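Local coordinates for clostripain-related protein (Bacteroides thetaiotaomicron, PDB 5L20), which is a clostripain-type cysteine peptidase of family C11, present here as its N-terminal piece, and probably cleaves proteins after basic residues, at residues F50-A55 / Y78-Y83; T74-Y78 / D95-Y99. One frame throughout, in Å; residues are numbered along the deposited sequence.

Both contacts lie on one face of the mixed sheet and share strand 69-79, one of its outermost strands, with their centres about 12 Å apart. Interaction 1 joins the ends of strands 45-52 and 69-79 across the intervening strand 57-66, together with the loops that follow them; interaction 2 joins strand 69-79 to the end of helix 86-99. Their segments alternate along the chain: 50-55, 74-78, 78-83, 95-99. Tyr78 belongs to both, giving its ring face to Phe50 and its hydroxyl to Asp95. It thus links the two at the edge of the alpha/beta sheet in this N-terminal piece of the peptidase, while Leu75 and Lys76 add further strand-to-helix contacts; helix 23-37 covers the other face.

Interaction 1 (F50-A55 / Y78-Y83); sequences FMCTTA and YTDPAY
Two strands that run parallel but are not neighbours can still meet when their side chains lean across the strand between them, and the C-terminal ends of strands 45-52 and 69-79 do so on one sheet face, over strand 57-66. Backbone separations are correspondingly wide: Cys52 CA lies 8.7 Å from Tyr78 CA, and Ala55 CA 7.9 Å from Asp80 CA. Phe50 and Cys52, both extended, project toward Tyr78-Tyr83, whereas Met51 serves the opposite face and packs on helix 23-37. The Phe50 ring (chi1 t) presents its edge to the face of Tyr78 (chi1 m) in a T-shaped stack, with centroids 5.2 Å apart, planes at 70° and Phe50 CE2 3.6 Å from Tyr78 CE1; Phe50 CZ also reaches Pro81 CG at 4.3 Å. After Thr79 the chain reverses through Asp80, whose phi/psi of 49/46 is left-handed helical, then passes Pro81 and an inverse gamma turn centred on Ala82, with a weak bond of 3.1 Å from Tyr83 N to Pro81 O. This brings Tyr83 (chi1 p) back over Cys52, whose SG sits above the ring face, 4.1 Å from the centroid and 3.6 Å from Tyr83 CE2. Segment 50-55 turns a corner at Thr53, so that Ala55 O accepts a 2.7 Å hydrogen bond from Tyr83 OH. Water 1 donates to Pro81 O at 2.8 Å and weakly to Ala55 O at 3.4 Å. Aromatic and sulfur contacts pack around the buried Phe50 and Cys52, while the loops are tied through a carbonyl that the tyrosine hydroxyl satisfies, an attachment both apolar and directional.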
loop_
_atom_site.group_PDB
_atom_site.type_symbol
_atom_site.label_atom_id
_atom_site.label_comp_id
_atom_site.label_asym_id
_atom_site.label_seq_id
_atom_site.Cartn_x
_atom_site.Cartn_y
_atom_site.Cartn_z
ATOM N N PHE A 50 -0.751 -2.000 0.647
ATOM C CA PHE A 50 -2.032 -2.704 0.615
ATOM C C PHE A 50 -2.532 -2.630 -0.800
ATOM O O PHE A 50 -2.728 -1.534 -1.330
ATOM C CB PHE A 50 -3.055 -2.074 1.562
ATOM C CG PHE A 50 -4.447 -2.632 1.447
ATOM C CD1 PHE A 50 -5.357 -2.123 0.517
ATOM C CD2 PHE A 50 -4.857 -3.663 2.307
ATOM C CE1 PHE A 50 -6.679 -2.622 0.467
ATOM C CE2 PHE A 50 -6.157 -4.161 2.260
ATOM C CZ PHE A 50 -7.070 -3.648 1.345
ATOM N N MET A 51 -2.763 -3.775 -1.438
ATOM C CA MET A 51 -3.321 -3.742 -2.776
ATOM C C MET A 51 -4.429 -4.769 -2.962
ATOM O O MET A 51 -4.231 -5.958 -2.668
ATOM C CB MET A 51 -2.243 -3.957 -3.841
ATOM C CG MET A 51 -2.845 -3.919 -5.217
ATOM S SD MET A 51 -1.593 -3.979 -6.496
ATOM C CE MET A 51 -2.634 -4.216 -7.917
ATOM N N CYS A 52 -5.580 -4.305 -3.427
ATOM C CA CYS A 52 -6.667 -5.189 -3.869
ATOM C C CYS A 52 -6.267 -5.824 -5.187
ATOM O O CYS A 52 -6.011 -5.124 -6.161
ATOM C CB CYS A 52 -7.978 -4.424 -4.031
ATOM S SG CYS A 52 -8.768 -3.957 -2.481
ATOM N N THR A 53 -6.215 -7.153 -5.225
ATOM C CA THR A 53 -5.928 -7.826 -6.487
ATOM C C THR A 53 -7.232 -8.144 -7.220
ATOM O O THR A 53 -7.232 -8.360 -8.440
ATOM C CB THR A 53 -5.138 -9.101 -6.250
ATOM O OG1 THR A 53 -5.855 -9.898 -5.309
ATOM C CG2 THR A 53 -3.763 -8.791 -5.663
ATOM N N THR A 54 -8.330 -8.219 -6.462
ATOM C CA THR A 54 -9.690 -8.213 -7.006
ATOM C C THR A 54 -10.529 -7.311 -6.120
ATOM O O THR A 54 -10.015 -6.781 -5.119
ATOM C CB THR A 54 -10.330 -9.626 -7.041
ATOM O OG1 THR A 54 -10.710 -10.007 -5.709
ATOM C CG2 THR A 54 -9.368 -10.669 -7.637
ATOM N N ALA A 55 -11.812 -7.158 -6.431
ATOM C CA ALA A 55 -12.677 -6.298 -5.624
ATOM C C ALA A 55 -12.812 -6.797 -4.180
ATOM O O ALA A 55 -13.129 -6.016 -3.273
ATOM C CB ALA A 55 -14.041 -6.184 -6.257
ATOM N N TYR A 78 -6.265 -10.602 2.790
ATOM C CA TYR A 78 -7.586 -10.208 3.218
ATOM C C TYR A 78 -8.648 -10.802 2.323
ATOM O O TYR A 78 -8.484 -10.845 1.098
ATOM C CB TYR A 78 -7.780 -8.684 3.191
ATOM C CG TYR A 78 -6.834 -7.857 4.021
ATOM C CD1 TYR A 78 -5.556 -7.573 3.564
ATOM C CD2 TYR A 78 -7.235 -7.325 5.224
ATOM C CE1 TYR A 78 -4.685 -6.794 4.308
ATOM C CE2 TYR A 78 -6.379 -6.531 5.979
ATOM C CZ TYR A 78 -5.099 -6.288 5.510
ATOM O OH TYR A 78 -4.235 -5.510 6.243
ATOM N N THR A 79 -9.743 -11.226 2.940
ATOM C CA THR A 79 -10.927 -11.640 2.200
ATOM C C THR A 79 -12.068 -10.690 2.544
ATOM O O THR A 79 -12.295 -10.407 3.718
ATOM C CB THR A 79 -11.297 -13.100 2.530
ATOM O OG1 THR A 79 -10.277 -13.963 2.010
ATOM C CG2 THR A 79 -12.629 -13.469 1.909
ATOM N N ASP A 80 -12.740 -10.170 1.521
ATOM C CA ASP A 80 -13.800 -9.172 1.697
ATOM C C ASP A 80 -13.419 -7.998 2.610
ATOM O O ASP A 80 -14.212 -7.619 3.470
ATOM C CB ASP A 80 -15.070 -9.829 2.267
ATOM C CG ASP A 80 -15.597 -10.962 1.387
ATOM O OD1 ASP A 80 -15.620 -10.790 0.155
ATOM O OD2 ASP A 80 -15.985 -12.021 1.934
ATOM N N PRO A 81 -12.224 -7.412 2.424
ATOM C CA PRO A 81 -11.922 -6.244 3.273
ATOM C C PRO A 81 -12.895 -5.102 3.008
ATOM O O PRO A 81 -13.281 -4.894 1.864
ATOM C CB PRO A 81 -10.507 -5.857 2.856
ATOM C CG PRO A 81 -10.388 -6.323 1.457
ATOM C CD PRO A 81 -11.219 -7.611 1.367
ATOM N N ALA A 82 -13.288 -4.375 4.047
ATOM C CA ALA A 82 -14.321 -3.361 3.919
ATOM C C ALA A 82 -13.689 -1.991 3.707
ATOM O O ALA A 82 -13.843 -1.063 4.518
ATOM C CB ALA A 82 -15.213 -3.367 5.157
ATOM N N TYR A 83 -12.956 -1.873 2.610
ATOM C CA TYR A 83 -12.089 -0.719 2.415
ATOM C C TYR A 83 -12.864 0.546 2.049
ATOM O O TYR A 83 -12.272 1.617 1.994
ATOM C CB TYR A 83 -11.017 -1.038 1.359
ATOM C CG TYR A 83 -11.598 -1.638 0.103
ATOM C CD1 TYR A 83 -12.133 -0.837 -0.904
ATOM C CD2 TYR A 83 -11.586 -3.025 -0.081
ATOM C CE1 TYR A 83 -12.689 -1.392 -2.040
ATOM C CE2 TYR A 83 -12.152 -3.582 -1.216
ATOM C CZ TYR A 83 -12.690 -2.756 -2.184
ATOM O OH TYR A 83 -13.236 -3.294 -3.315
HETATM O O HOH W 1 -14.418 -6.421 -0.137
#

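Interaction 2 (T74-Y78 / D95-Y99); sequences TLKNY and DVQRY
Strand 74-78 lies beneath the last turn of helix 86-99, which runs nearly antiparallel to it (158° between the segment axes, closest approach 10.3 Å) as part of the beta-alpha-beta crossover leading to strand 104-109. Past Thr74 comes a classic beta bulge, in which Leu75 (psi -43°) and Lys76 both face Leu60, and both direct their CA-to-CB bonds toward the helix. Leu75 CB makes a CH-pi contact 3.7 Å from the Tyr99 ring centroid, over the face, and its CD2 lies 3.8 Å from Tyr99 CD1; Leu75 CA and Tyr99 CA are 7.6 Å apart. Lys76 (chi1 p, chi3 m) reaches across to the helix to form a salt bridge, NZ to Asp95 OD2 at 2.9 Å. Tyr78 OH donates to Asp95 OD2 at 2.6 Å. Asp95 OD1 takes Arg98 NH2 at 2.8 Å, one turn on. With three donors gathered on its carboxylate, the buried Asp95 has its charge balanced by two basic groups and anchors helix to strand.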
loop_
_atom_site.group_PDB
_atom_site.type_symbol
_atom_site.label_atom_id
_atom_site.label_comp_id
_atom_site.label_asym_id
_atom_site.label_seq_id
_atom_site.Cartn_x
_atom_site.Cartn_y
_atom_site.Cartn_z
ATOM N N THR A 74 5.358 -10.809 2.181
ATOM C CA THR A 74 3.909 -10.813 2.402
ATOM C C THR A 74 3.602 -10.832 3.893
ATOM O O THR A 74 4.112 -11.666 4.652
ATOM C CB THR A 74 3.228 -12.009 1.687
ATOM O OG1 THR A 74 3.543 -11.948 0.287
ATOM C CG2 THR A 74 1.720 -11.980 1.842
ATOM N N LEU A 75 2.767 -9.893 4.320
ATOM C CA LEU A 75 2.485 -9.736 5.744
ATOM C C LEU A 75 1.165 -10.399 6.093
ATOM O O LEU A 75 1.051 -11.038 7.141
ATOM C CB LEU A 75 2.452 -8.259 6.102
ATOM C CG LEU A 75 3.794 -7.572 5.805
ATOM C CD1 LEU A 75 3.646 -6.084 6.114
ATOM C CD2 LEU A 75 4.912 -8.132 6.641
ATOM N N LYS A 76 0.154 -10.207 5.250
ATOM C CA LYS A 76 -1.122 -10.892 5.422
ATOM C C LYS A 76 -1.991 -10.738 4.187
ATOM O O LYS A 76 -1.718 -9.906 3.315
ATOM C CB LYS A 76 -1.879 -10.383 6.652
ATOM C CG LYS A 76 -2.282 -8.931 6.562
ATOM C CD LYS A 76 -3.045 -8.473 7.826
ATOM C CE LYS A 76 -4.444 -9.030 7.900
ATOM N NZ LYS A 76 -5.176 -8.516 9.090
ATOM N N ASN A 77 -3.030 -11.561 4.108
ATOM C CA ASN A 77 -4.021 -11.441 3.066
ATOM C C ASN A 77 -5.385 -11.132 3.633
ATOM O O ASN A 77 -5.630 -11.351 4.834
ATOM C CB ASN A 77 -4.054 -12.718 2.234
ATOM C CG ASN A 77 -2.759 -12.933 1.496
ATOM O OD1 ASN A 77 -2.525 -12.306 0.460
ATOM N ND2 ASN A 77 -1.885 -13.777 2.035
ATOM N N TYR A 78 -6.265 -10.602 2.790
ATOM C CA TYR A 78 -7.586 -10.208 3.218
ATOM C C TYR A 78 -8.648 -10.802 2.323
ATOM O O TYR A 78 -8.484 -10.845 1.098
ATOM C CB TYR A 78 -7.780 -8.684 3.191
ATOM C CG TYR A 78 -6.834 -7.857 4.021
ATOM C CD1 TYR A 78 -5.556 -7.573 3.564
ATOM C CD2 TYR A 78 -7.235 -7.325 5.224
ATOM C CE1 TYR A 78 -4.685 -6.794 4.308
ATOM C CE2 TYR A 78 -6.379 -6.531 5.979
ATOM C CZ TYR A 78 -5.099 -6.288 5.510
ATOM O OH TYR A 78 -4.235 -5.510 6.243
ATOM N N ASP A 95 -3.276 -2.615 11.123
ATOM C CA ASP A 95 -2.364 -3.659 10.628
ATOM C C ASP A 95 -1.017 -3.010 10.233
ATOM O O ASP A 95 0.052 -3.510 10.572
ATOM C CB ASP A 95 -2.953 -4.377 9.414
ATOM C CG ASP A 95 -4.089 -5.322 9.757
ATOM O OD1 ASP A 95 -4.204 -5.758 10.927
ATOM O OD2 ASP A 95 -4.830 -5.655 8.811
ATOM N N VAL A 96 -1.073 -1.907 9.481
ATOM C CA VAL A 96 0.163 -1.238 9.059
ATOM C C VAL A 96 1.006 -0.866 10.273
ATOM O O VAL A 96 2.226 -1.083 10.303
ATOM C CB VAL A 96 -0.167 0.027 8.211
ATOM C CG1 VAL A 96 1.110 0.875 7.973
ATOM C CG2 VAL A 96 -0.785 -0.417 6.905
ATOM N N GLN A 97 0.358 -0.323 11.303
ATOM C CA GLN A 97 1.093 0.077 12.483
ATOM C C GLN A 97 1.689 -1.127 13.235
ATOM O O GLN A 97 2.786 -1.033 13.745
ATOM C CB GLN A 97 0.187 0.867 13.416
ATOM C CG GLN A 97 -0.241 2.215 12.855
ATOM C CD GLN A 97 -1.256 2.846 13.779
ATOM O OE1 GLN A 97 -0.919 3.387 14.848
ATOM N NE2 GLN A 97 -2.520 2.752 13.392
ATOM N N ARG A 98 0.954 -2.239 13.303
ATOM C CA ARG A 98 1.457 -3.448 13.984
ATOM C C ARG A 98 2.665 -3.992 13.262
ATOM O O ARG A 98 3.666 -4.305 13.905
ATOM C CB ARG A 98 0.376 -4.524 14.066
ATOM C CG ARG A 98 -0.469 -4.424 15.330
ATOM C CD ARG A 98 -1.483 -5.581 15.441
ATOM N NE ARG A 98 -2.490 -5.504 14.385
ATOM C CZ ARG A 98 -3.702 -4.981 14.553
ATOM N NH1 ARG A 98 -4.095 -4.547 15.744
ATOM N NH2 ARG A 98 -4.524 -4.916 13.537
ATOM N N TYR A 99 2.594 -4.104 11.940
ATOM C CA TYR A 99 3.732 -4.637 11.200
ATOM C C TYR A 99 4.880 -3.634 11.134
ATOM O O TYR A 99 6.051 -4.023 11.022
ATOM C CB TYR A 99 3.319 -5.053 9.792
ATOM C CG TYR A 99 2.530 -6.332 9.750
ATOM C CD1 TYR A 99 3.170 -7.551 9.946
ATOM C CD2 TYR A 99 1.159 -6.333 9.502
ATOM C CE1 TYR A 99 2.460 -8.736 9.886
ATOM C CE2 TYR A 99 0.428 -7.527 9.454
ATOM C CZ TYR A 99 1.099 -8.710 9.647
ATOM O OH TYR A 99 0.408 -9.897 9.568
#